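PDB 1K32: tricorn protease from Thermoplasma acidophilum, which is a hexameric serine protease that cleaves peptides, probably those released by the proteasome, as part of a protein disassembly line. Local coordinates for residues R433-G438 / Y457-R462; H749-K754 / G778-D783; R843-R848 / Y1024-L1029. All blocks are in the same frame, centred on the assembly; numbering follows the deposited sequence.

Contact 1: R433-G438 / Y457-R462; sequences RFIAYG and YDMEGR
Arg-433 reaches across to Asp-458 and Glu-460 where the two middle strands of a four-stranded antiparallel beta-propeller blade begin and end, 434-441 and 451-458. Its CG stands anti to the backbone N (chi1 176°) and the chain runs extended to NE, which carries the guanidinium out to the end of the neighbouring strand and the turn that follows. The two acids meet this flat group differently. Asp-458 meets its edge, NE donating to OD1 over 3.3 Å from the syn side but tilted 28° out of the carboxylate plane, with a weak second bond from NH1 to OD2. Glu-460 instead stacks its carboxylate over one guanidinium face, the planes 25° apart; OE2 lies 3.0 Å from NH2 of Arg-433, but no N-H points at it, so the attraction is of charge alone. Arginine suits this place because its broad cation can serve one acid by its edge and another by its face.

Phe-434 points to the same side of the sheet as Asp-458, and the CG of Arg-433 lies over its ring, while Tyr-540 meets that ring edge-to-face. On the other side, Ile-435 and Tyr-457 run side by side, their CB atoms 4.2 Å apart. CD1 of Ile-435 also touches SD of Met-459, and the edge of the Tyr-437 ring abuts CB of Tyr-457. Ile-415 of the neighbouring blade packs against Ile-435 and both tyrosines, where branched and aromatic side chains fill the space between sheets.

Ile-435 and Tyr-457 form a hydrogen-bonded pair, and Met-459 N extends the pairing to Arg-433 O (2.8 Å). Beyond it the chain turns: Asp-458 OD1 accepts from Glu-460 N at 2.8 Å in an Asx turn, this donor and Arg-433 NE approaching OD1 from opposite faces of the carboxylate plane.

Contact 2: H749-K754 / G778-D783; sequences HYVVAK and GYLIED
Val-751 and Leu-780 face each other as a non-hydrogen-bonded pair of two antiparallel strands in the PDZ domain, their CA atoms only 4.3 Å apart. CD2 of Leu-780 comes within 3.7 Å of CB of Val-751, branched side chains suited to covering this partly exposed side. On the buried side, CG2 of Val-752 crosses to CG1 of Ile-781 at 4.1 Å.

Three nearly straight backbone bonds hold these side chains in step: Ile-781 N to Tyr-750 O, Val-752 N to Tyr-779 O (2.8 Å) and Gly-778 N to Val-752 O. Gly-778 adopts a backbone conformation (phi 87°) in which a CB would press against the preceding carbonyl, which explains the glycine.

Farther out, strand 741-746 flanks 749-754, its Phe-743 touching both Tyr-750 and Ile-781, while Leu-811 of strand 806-812 packs on Ile-781 and Tyr-779. The phenol groups anchor outside the pair, Tyr-750 OH on the carbonyl of Ile-144 and Tyr-779 OH on Asp-817. The last contact between the two segments lies where strand 749-755 begins: Glu-782, its chain bent at chi2 (-72°) and its OE1 hydrogen-bonded to the outer Ser-812 OG, brings OE2 to 3.4 Å from CE1 of His-749.

Contact 3: R843-R848 / Y1024-L1029; sequences RYVHER and YAIDAL
Ile-1026 supplies the apolar part of this helix-helix contact, pointing from helix 1020-1032 into the side of helix 830-848. Its CG1 lies anti to the carbonyl carbon (chi1 -70°), and the extended branch beyond carries CD1 in among three side chains. CD1 comes 3.8 Å from CG2 of Val-845, 3.9 Å from CE2 of Tyr-844 and 3.7 Å from CD of Arg-848. Isoleucine suits this position: its long branch reaches Val-845 and Tyr-844 while the short one, CG2, lies along the CG and CD methylenes of the same arginine. Behind it, Ile-883 of the parallel sheet touches both Val-845 and Ile-1026, so both helices also pack on that sheet.

In the polar part, Arg-848 runs extended past Ile-1026 and presents the edge of its guanidinium to Asp-1027. NH1 donates to the syn lone pair of OD1 at 3.1 Å, with OD1 almost exactly in the guanidinium plane, while weak bonds from NE and NH1 converge on OD2. The two flat groups are twisted 38° apart, so the pairing is not coplanar. The hydroxyl of Tyr-844 is hydrogen-bonded to Asp-1023 OD2, one turn earlier on helix 1020-1032.

Arginine thus does two jobs, its methylenes shielding Ile-1026 and its charge pairing with Asp-1027 and, weakly and at longer range, with Asp-1023; because Arg-848 is exposed and Asp-1027 partly so, solvent probably tempers the ion pair.

Overall arrangement
The three contacts follow one another along the chain and share no sheet. Contact 1 belongs to a blade of the beta-propeller part, contact 2 to the sheet of the PDZ domain, and contact 3 to the helices flanking the parallel sheet of the S41 peptidase-like region. Contact 1 stands apart, its centre about 74 Å from that of contact 2 and about 66 Å from that of contact 3, across the chain's centre from both. Contacts 2 and 3 are closer, with centres about 33 Å and nearest atoms about 8 Å apart. Contacts 1 and 2 join strands close in sequence, whereas contact 3 joins helices from before and after the parallel sheet, as fits a multidomain protease.

Contact 1: R433-G438 / Y457-R462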
loop_
_atom_site.group_PDB
_atom_site.type_symbol
_atom_site.label_atom_id
_atom_site.label_comp_id
_atom_site.label_asym_id
_atom_site.label_seq_id
_atom_site.Cartn_x
_atom_site.Cartn_y
_atom_site.Cartn_z
ATOM N N ARG A 433 -14.638 -44.180 -3.621
ATOM C CA ARG A 433 -15.262 -45.081 -4.581
ATOM C C ARG A 433 -14.477 -45.392 -5.866
ATOM O O ARG A 433 -14.565 -46.507 -6.389
ATOM C CB ARG A 433 -16.649 -44.560 -4.951
ATOM C CG ARG A 433 -17.319 -45.385 -6.028
ATOM C CD ARG A 433 -18.821 -45.208 -6.021
ATOM N NE ARG A 433 -19.426 -45.893 -7.153
ATOM C CZ ARG A 433 -20.729 -45.906 -7.409
ATOM N NH1 ARG A 433 -21.191 -46.555 -8.472
ATOM N NH2 ARG A 433 -21.568 -45.275 -6.599
ATOM N N PHE A 434 -13.716 -44.424 -6.368
ATOM C CA PHE A 434 -12.965 -44.628 -7.600
ATOM C C PHE A 434 -11.459 -44.434 -7.446
ATOM O O PHE A 434 -10.984 -43.668 -6.597
ATOM C CB PHE A 434 -13.446 -43.664 -8.701
ATOM C CG PHE A 434 -14.935 -43.521 -8.789
ATOM C CD1 PHE A 434 -15.584 -42.466 -8.162
ATOM C CD2 PHE A 434 -15.695 -44.436 -9.511
ATOM C CE1 PHE A 434 -16.974 -42.325 -8.258
ATOM C CE2 PHE A 434 -17.082 -44.299 -9.609
ATOM C CZ PHE A 434 -17.718 -43.248 -8.985
ATOM N N ILE A 435 -10.719 -45.131 -8.297
ATOM C CA ILE A 435 -9.271 -45.033 -8.323
ATOM C C ILE A 435 -8.932 -44.783 -9.790
ATOM O O ILE A 435 -9.218 -45.610 -10.655
ATOM C CB ILE A 435 -8.605 -46.347 -7.822
ATOM C CG1 ILE A 435 -9.097 -46.666 -6.401
ATOM C CG2 ILE A 435 -7.080 -46.213 -7.842
ATOM C CD1 ILE A 435 -8.550 -47.954 -5.805
ATOM N N ALA A 436 -8.364 -43.619 -10.076
ATOM C CA ALA A 436 -7.988 -43.282 -11.443
ATOM C C ALA A 436 -6.476 -43.381 -11.517
ATOM O O ALA A 436 -5.778 -42.937 -10.606
ATOM C CB ALA A 436 -8.444 -41.866 -11.789
ATOM N N TYR A 437 -5.971 -43.953 -12.604
ATOM C CA TYR A 437 -4.536 -44.127 -12.760
ATOM C C TYR A 437 -4.081 -44.159 -14.218
ATOM O O TYR A 437 -4.834 -44.570 -15.107
ATOM C CB TYR A 437 -4.111 -45.425 -12.068
ATOM C CG TYR A 437 -4.898 -46.638 -12.527
ATOM C CD1 TYR A 437 -4.421 -47.468 -13.539
ATOM C CD2 TYR A 437 -6.131 -46.946 -11.955
ATOM C CE1 TYR A 437 -5.154 -48.581 -13.976
ATOM C CE2 TYR A 437 -6.883 -48.059 -12.384
ATOM C CZ TYR A 437 -6.388 -48.865 -13.394
ATOM O OH TYR A 437 -7.147 -49.924 -13.851
ATOM N N GLY A 438 -2.850 -43.696 -14.450
ATOM C CA GLY A 438 -2.271 -43.714 -15.781
ATOM C C GLY A 438 -1.837 -45.141 -16.089
ATOM O O GLY A 438 -1.045 -45.744 -15.343
ATOM N N TYR A 457 -10.997 -47.270 -11.846
ATOM C CA TYR A 457 -11.497 -48.463 -11.174
ATOM C C TYR A 457 -12.638 -48.113 -10.223
ATOM O O TYR A 457 -12.488 -47.251 -9.354
ATOM C CB TYR A 457 -10.365 -49.119 -10.380
ATOM C CG TYR A 457 -10.760 -50.394 -9.681
ATOM C CD1 TYR A 457 -11.102 -51.531 -10.415
ATOM C CD2 TYR A 457 -10.783 -50.473 -8.289
ATOM C CE1 TYR A 457 -11.455 -52.716 -9.781
ATOM C CE2 TYR A 457 -11.136 -51.659 -7.640
ATOM C CZ TYR A 457 -11.470 -52.775 -8.397
ATOM O OH TYR A 457 -11.834 -53.948 -7.780
ATOM N N ASP A 458 -13.775 -48.775 -10.393
ATOM C CA ASP A 458 -14.930 -48.543 -9.529
ATOM C C ASP A 458 -14.952 -49.629 -8.454
ATOM O O ASP A 458 -15.189 -50.808 -8.756
ATOM C CB ASP A 458 -16.234 -48.603 -10.337
ATOM C CG ASP A 458 -17.465 -48.164 -9.525
ATOM O OD1 ASP A 458 -17.427 -48.197 -8.276
ATOM O OD2 ASP A 458 -18.485 -47.793 -10.143
ATOM N N MET A 459 -14.701 -49.224 -7.210
ATOM C CA MET A 459 -14.702 -50.139 -6.070
ATOM C C MET A 459 -16.043 -50.873 -5.963
ATOM O O MET A 459 -16.100 -52.012 -5.496
ATOM C CB MET A 459 -14.432 -49.373 -4.770
ATOM C CG MET A 459 -13.016 -48.838 -4.626
ATOM S SD MET A 459 -11.796 -50.119 -4.272
ATOM C CE MET A 459 -11.874 -50.168 -2.513
ATOM N N GLU A 460 -17.121 -50.210 -6.378
ATOM C CA GLU A 460 -18.449 -50.822 -6.351
ATOM C C GLU A 460 -18.669 -51.512 -7.685
ATOM O O GLU A 460 -19.026 -50.876 -8.675
ATOM C CB GLU A 460 -19.535 -49.766 -6.128
ATOM C CG GLU A 460 -19.460 -49.095 -4.773
ATOM C CD GLU A 460 -20.622 -48.157 -4.507
ATOM O OE1 GLU A 460 -20.631 -47.528 -3.429
ATOM O OE2 GLU A 460 -21.527 -48.046 -5.362
ATOM N N GLY A 461 -18.454 -52.819 -7.711
ATOM C CA GLY A 461 -18.619 -53.558 -8.949
ATOM C C GLY A 461 -17.273 -54.094 -9.385
ATOM O O GLY A 461 -17.181 -55.071 -10.134
ATOM N N ARG A 462 -16.219 -53.441 -8.910
ATOM C CA ARG A 462 -14.863 -53.857 -9.223
ATOM C C ARG A 462 -14.615 -53.960 -10.724
ATOM O O ARG A 462 -14.058 -54.944 -11.206
ATOM C CB ARG A 462 -14.591 -55.196 -8.544
ATOM C CG ARG A 462 -14.576 -55.082 -7.022
ATOM C CD ARG A 462 -15.209 -56.295 -6.347
ATOM N NE ARG A 462 -14.525 -57.540 -6.681
ATOM C CZ ARG A 462 -14.924 -58.741 -6.270
ATOM N NH1 ARG A 462 -14.242 -59.824 -6.620
ATOM N NH2 ARG A 462 -16.006 -58.858 -5.512
#

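Contact 2: H749-K754 / G778-D783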
loop_
_atom_site.group_PDB
_atom_site.type_symbol
_atom_site.label_atom_id
_atom_site.label_comp_id
_atom_site.label_asym_id
_atom_site.label_seq_id
_atom_site.Cartn_x
_atom_site.Cartn_y
_atom_site.Cartn_z
ATOM N N HIS A 749 61.236 -18.752 -12.298
ATOM C CA HIS A 749 59.928 -18.224 -12.657
ATOM C C HIS A 749 59.078 -19.203 -13.442
ATOM O O HIS A 749 59.590 -20.007 -14.223
ATOM C CB HIS A 749 60.077 -16.970 -13.522
ATOM C CG HIS A 749 60.573 -15.766 -12.788
ATOM N ND1 HIS A 749 59.796 -15.073 -11.884
ATOM C CD2 HIS A 749 61.748 -15.100 -12.864
ATOM C CE1 HIS A 749 60.472 -14.028 -11.439
ATOM N NE2 HIS A 749 61.659 -14.021 -12.018
ATOM N N TYR A 750 57.770 -19.117 -13.234
ATOM C CA TYR A 750 56.838 -19.942 -13.976
ATOM C C TYR A 750 56.496 -19.167 -15.233
ATOM O O TYR A 750 56.181 -17.972 -15.159
ATOM C CB TYR A 750 55.528 -20.172 -13.215
ATOM C CG TYR A 750 55.580 -21.199 -12.115
ATOM C CD1 TYR A 750 55.557 -20.807 -10.777
ATOM C CD2 TYR A 750 55.616 -22.565 -12.406
ATOM C CE1 TYR A 750 55.565 -21.736 -9.759
ATOM C CE2 TYR A 750 55.620 -23.514 -11.383
ATOM C CZ TYR A 750 55.592 -23.086 -10.063
ATOM O OH TYR A 750 55.551 -23.993 -9.039
ATOM N N VAL A 751 56.564 -19.836 -16.379
ATOM C CA VAL A 751 56.200 -19.219 -17.647
ATOM C C VAL A 751 54.912 -19.897 -18.122
ATOM O O VAL A 751 54.721 -21.102 -17.911
ATOM C CB VAL A 751 57.292 -19.428 -18.721
ATOM C CG1 VAL A 751 57.514 -20.910 -18.960
ATOM C CG2 VAL A 751 56.884 -18.755 -20.024
ATOM N N VAL A 752 54.017 -19.130 -18.732
ATOM C CA VAL A 752 52.781 -19.702 -19.255
ATOM C C VAL A 752 53.169 -20.451 -20.525
ATOM O O VAL A 752 53.374 -19.846 -21.577
ATOM C CB VAL A 752 51.753 -18.612 -19.600
ATOM C CG1 VAL A 752 50.514 -19.245 -20.237
ATOM C CG2 VAL A 752 51.373 -17.855 -18.347
ATOM N N ALA A 753 53.285 -21.769 -20.412
ATOM C CA ALA A 753 53.684 -22.603 -21.540
ATOM C C ALA A 753 52.612 -22.654 -22.608
ATOM O O ALA A 753 52.919 -22.782 -23.794
ATOM C CB ALA A 753 54.004 -24.013 -21.060
ATOM N N LYS A 754 51.353 -22.571 -22.186
ATOM C CA LYS A 754 50.244 -22.600 -23.123
ATOM C C LYS A 754 48.987 -21.999 -22.515
ATOM O O LYS A 754 48.693 -22.216 -21.343
ATOM C CB LYS A 754 49.966 -24.033 -23.570
ATOM C CG LYS A 754 48.833 -24.129 -24.576
ATOM C CD LYS A 754 48.615 -25.560 -25.027
ATOM C CE LYS A 754 47.493 -25.634 -26.038
ATOM N NZ LYS A 754 47.308 -27.027 -26.510
ATOM N N GLY A 778 53.807 -17.387 -23.164
ATOM C CA GLY A 778 55.153 -16.844 -23.116
ATOM C C GLY A 778 55.387 -15.910 -21.945
ATOM O O GLY A 778 56.529 -15.684 -21.555
ATOM N N TYR A 779 54.312 -15.365 -21.384
ATOM C CA TYR A 779 54.418 -14.465 -20.242
ATOM C C TYR A 779 54.909 -15.175 -18.984
ATOM O O TYR A 779 54.671 -16.369 -18.791
ATOM C CB TYR A 779 53.061 -13.818 -19.943
ATOM C CG TYR A 779 52.737 -12.616 -20.797
ATOM C CD1 TYR A 779 53.082 -11.327 -20.386
ATOM C CD2 TYR A 779 52.110 -12.768 -22.027
ATOM C CE1 TYR A 779 52.809 -10.219 -21.188
ATOM C CE2 TYR A 779 51.834 -11.667 -22.840
ATOM C CZ TYR A 779 52.186 -10.398 -22.414
ATOM O OH TYR A 779 51.919 -9.323 -23.223
ATOM N N LEU A 780 55.600 -14.426 -18.133
ATOM C CA LEU A 780 56.090 -14.955 -16.871
ATOM C C LEU A 780 55.117 -14.501 -15.798
ATOM O O LEU A 780 54.686 -13.350 -15.796
ATOM C CB LEU A 780 57.476 -14.394 -16.534
ATOM C CG LEU A 780 58.630 -14.652 -17.493
ATOM C CD1 LEU A 780 59.913 -14.078 -16.891
ATOM C CD2 LEU A 780 58.769 -16.142 -17.726
ATOM N N ILE A 781 54.763 -15.405 -14.893
ATOM C CA ILE A 781 53.863 -15.054 -13.806
ATOM C C ILE A 781 54.744 -14.604 -12.642
ATOM O O ILE A 781 55.574 -15.355 -12.153
ATOM C CB ILE A 781 52.976 -16.257 -13.426
ATOM C CG1 ILE A 781 51.989 -16.512 -14.566
ATOM C CG2 ILE A 781 52.233 -15.997 -12.120
ATOM C CD1 ILE A 781 50.850 -17.435 -14.215
ATOM N N GLU A 782 54.580 -13.358 -12.224
ATOM C CA GLU A 782 55.389 -12.805 -11.141
ATOM C C GLU A 782 54.813 -13.099 -9.767
ATOM O O GLU A 782 55.537 -13.485 -8.848
ATOM C CB GLU A 782 55.517 -11.287 -11.307
ATOM C CG GLU A 782 56.210 -10.849 -12.584
ATOM C CD GLU A 782 57.692 -11.127 -12.556
ATOM O OE1 GLU A 782 58.364 -10.901 -13.582
ATOM O OE2 GLU A 782 58.189 -11.569 -11.500
ATOM N N ASP A 783 53.508 -12.900 -9.626
ATOM C CA ASP A 783 52.848 -13.122 -8.351
ATOM C C ASP A 783 51.335 -13.156 -8.459
ATOM O O ASP A 783 50.749 -12.737 -9.454
ATOM C CB ASP A 783 53.257 -12.036 -7.348
ATOM C CG ASP A 783 53.216 -10.644 -7.946
ATOM O OD1 ASP A 783 54.241 -10.213 -8.520
ATOM O OD2 ASP A 783 52.161 -9.984 -7.858
#

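Contact 3: R843-R848 / Y1024-L1029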
loop_
_atom_site.group_PDB
_atom_site.type_symbol
_atom_site.label_atom_id
_atom_site.label_comp_id
_atom_site.label_asym_id
_atom_site.label_seq_id
_atom_site.Cartn_x
_atom_site.Cartn_y
_atom_site.Cartn_z
ATOM N N ARG A 843 41.162 -27.170 -36.973
ATOM C CA ARG A 843 42.073 -26.393 -37.813
ATOM C C ARG A 843 43.047 -27.316 -38.529
ATOM O O ARG A 843 43.317 -27.138 -39.703
ATOM C CB ARG A 843 42.861 -25.381 -36.990
ATOM C CG ARG A 843 42.062 -24.163 -36.550
ATOM C CD ARG A 843 42.998 -23.085 -35.995
ATOM N NE ARG A 843 43.711 -23.560 -34.817
ATOM C CZ ARG A 843 43.171 -23.668 -33.608
ATOM N NH1 ARG A 843 43.899 -24.118 -32.600
ATOM N NH2 ARG A 843 41.913 -23.303 -33.399
ATOM N N TYR A 844 43.569 -28.298 -37.803
ATOM C CA TYR A 844 44.514 -29.259 -38.365
ATOM C C TYR A 844 43.916 -29.969 -39.575
ATOM O O TYR A 844 44.579 -30.140 -40.591
ATOM C CB TYR A 844 44.896 -30.297 -37.308
ATOM C CG TYR A 844 45.933 -31.295 -37.766
ATOM C CD1 TYR A 844 47.273 -30.913 -37.938
ATOM C CD2 TYR A 844 45.582 -32.623 -38.031
ATOM C CE1 TYR A 844 48.237 -31.833 -38.364
ATOM C CE2 TYR A 844 46.529 -33.551 -38.454
ATOM C CZ TYR A 844 47.857 -33.151 -38.621
ATOM O OH TYR A 844 48.795 -34.060 -39.051
ATOM N N VAL A 845 42.662 -30.393 -39.471
ATOM C CA VAL A 845 42.030 -31.083 -40.585
ATOM C C VAL A 845 41.826 -30.155 -41.787
ATOM O O VAL A 845 42.025 -30.562 -42.932
ATOM C CB VAL A 845 40.663 -31.694 -40.171
ATOM C CG1 VAL A 845 39.937 -32.226 -41.401
ATOM C CG2 VAL A 845 40.880 -32.820 -39.185
ATOM N N HIS A 846 41.411 -28.918 -41.533
ATOM C CA HIS A 846 41.202 -27.961 -42.617
ATOM C C HIS A 846 42.514 -27.763 -43.363
ATOM O O HIS A 846 42.562 -27.852 -44.596
ATOM C CB HIS A 846 40.742 -26.597 -42.096
ATOM C CG HIS A 846 39.353 -26.589 -41.544
ATOM N ND1 HIS A 846 38.443 -27.595 -41.797
ATOM C CD2 HIS A 846 38.715 -25.693 -40.756
ATOM C CE1 HIS A 846 37.307 -27.317 -41.185
ATOM N NE2 HIS A 846 37.445 -26.169 -40.545
ATOM N N GLU A 847 43.570 -27.495 -42.597
ATOM C CA GLU A 847 44.898 -27.267 -43.153
ATOM C C GLU A 847 45.479 -28.450 -43.920
ATOM O O GLU A 847 45.871 -28.299 -45.071
ATOM C CB GLU A 847 45.861 -26.864 -42.040
ATOM C CG GLU A 847 45.500 -25.552 -41.374
ATOM C CD GLU A 847 46.166 -25.384 -40.024
ATOM O OE1 GLU A 847 46.119 -24.252 -39.489
ATOM O OE2 GLU A 847 46.724 -26.378 -39.491
ATOM N N ARG A 848 45.534 -29.623 -43.296
ATOM C CA ARG A 848 46.099 -30.798 -43.962
ATOM C C ARG A 848 45.273 -31.261 -45.163
ATOM O O ARG A 848 45.816 -31.859 -46.085
ATOM C CB ARG A 848 46.260 -31.956 -42.967
ATOM C CG ARG A 848 47.003 -33.201 -43.512
ATOM C CD ARG A 848 47.053 -34.290 -42.440
ATOM N NE ARG A 848 47.641 -35.558 -42.879
ATOM C CZ ARG A 848 48.937 -35.864 -42.810
ATOM N NH1 ARG A 848 49.362 -37.050 -43.232
ATOM N NH2 ARG A 848 49.816 -34.995 -42.318
ATOM N N TYR A 1024 45.470 -40.716 -40.569
ATOM C CA TYR A 1024 44.974 -41.752 -41.467
ATOM C C TYR A 1024 43.589 -41.388 -41.996
ATOM O O TYR A 1024 43.317 -41.548 -43.184
ATOM C CB TYR A 1024 44.891 -43.108 -40.763
ATOM C CG TYR A 1024 44.496 -44.218 -41.710
ATOM C CD1 TYR A 1024 45.452 -44.858 -42.501
ATOM C CD2 TYR A 1024 43.156 -44.586 -41.867
ATOM C CE1 TYR A 1024 45.085 -45.837 -43.424
ATOM C CE2 TYR A 1024 42.779 -45.556 -42.790
ATOM C CZ TYR A 1024 43.748 -46.177 -43.564
ATOM O OH TYR A 1024 43.378 -47.138 -44.487
ATOM N N ALA A 1025 42.715 -40.912 -41.110
ATOM C CA ALA A 1025 41.354 -40.534 -41.491
ATOM C C ALA A 1025 41.393 -39.437 -42.546
ATOM O O ALA A 1025 40.630 -39.466 -43.509
ATOM C CB ALA A 1025 40.556 -40.059 -40.259
ATOM N N ILE A 1026 42.275 -38.463 -42.349
ATOM C CA ILE A 1026 42.417 -37.379 -43.307
ATOM C C ILE A 1026 42.921 -37.920 -44.651
ATOM O O ILE A 1026 42.347 -37.641 -45.706
ATOM C CB ILE A 1026 43.403 -36.306 -42.794
ATOM C CG1 ILE A 1026 42.780 -35.548 -41.613
ATOM C CG2 ILE A 1026 43.743 -35.333 -43.929
ATOM C CD1 ILE A 1026 43.743 -34.652 -40.887
ATOM N N ASP A 1027 43.988 -38.707 -44.606
ATOM C CA ASP A 1027 44.555 -39.265 -45.826
ATOM C C ASP A 1027 43.582 -40.191 -46.547
ATOM O O ASP A 1027 43.513 -40.190 -47.780
ATOM C CB ASP A 1027 45.847 -40.004 -45.497
ATOM C CG ASP A 1027 46.931 -39.074 -44.990
ATOM O OD1 ASP A 1027 47.884 -39.554 -44.335
ATOM O OD2 ASP A 1027 46.834 -37.857 -45.256
ATOM N N ALA A 1028 42.821 -40.967 -45.780
ATOM C CA ALA A 1028 41.864 -41.897 -46.361
ATOM C C ALA A 1028 40.789 -41.145 -47.136
ATOM O O ALA A 1028 40.413 -41.543 -48.239
ATOM C CB ALA A 1028 41.224 -42.763 -45.265
ATOM N N LEU A 1029 40.296 -40.055 -46.559
ATOM C CA LEU A 1029 39.274 -39.263 -47.228
ATOM C C LEU A 1029 39.838 -38.545 -48.448
ATOM O O LEU A 1029 39.172 -38.464 -49.481
ATOM C CB LEU A 1029 38.651 -38.246 -46.267
ATOM C CG LEU A 1029 37.473 -38.765 -45.434
ATOM C CD1 LEU A 1029 36.930 -37.640 -44.574
ATOM C CD2 LEU A 1029 36.376 -39.296 -46.350
#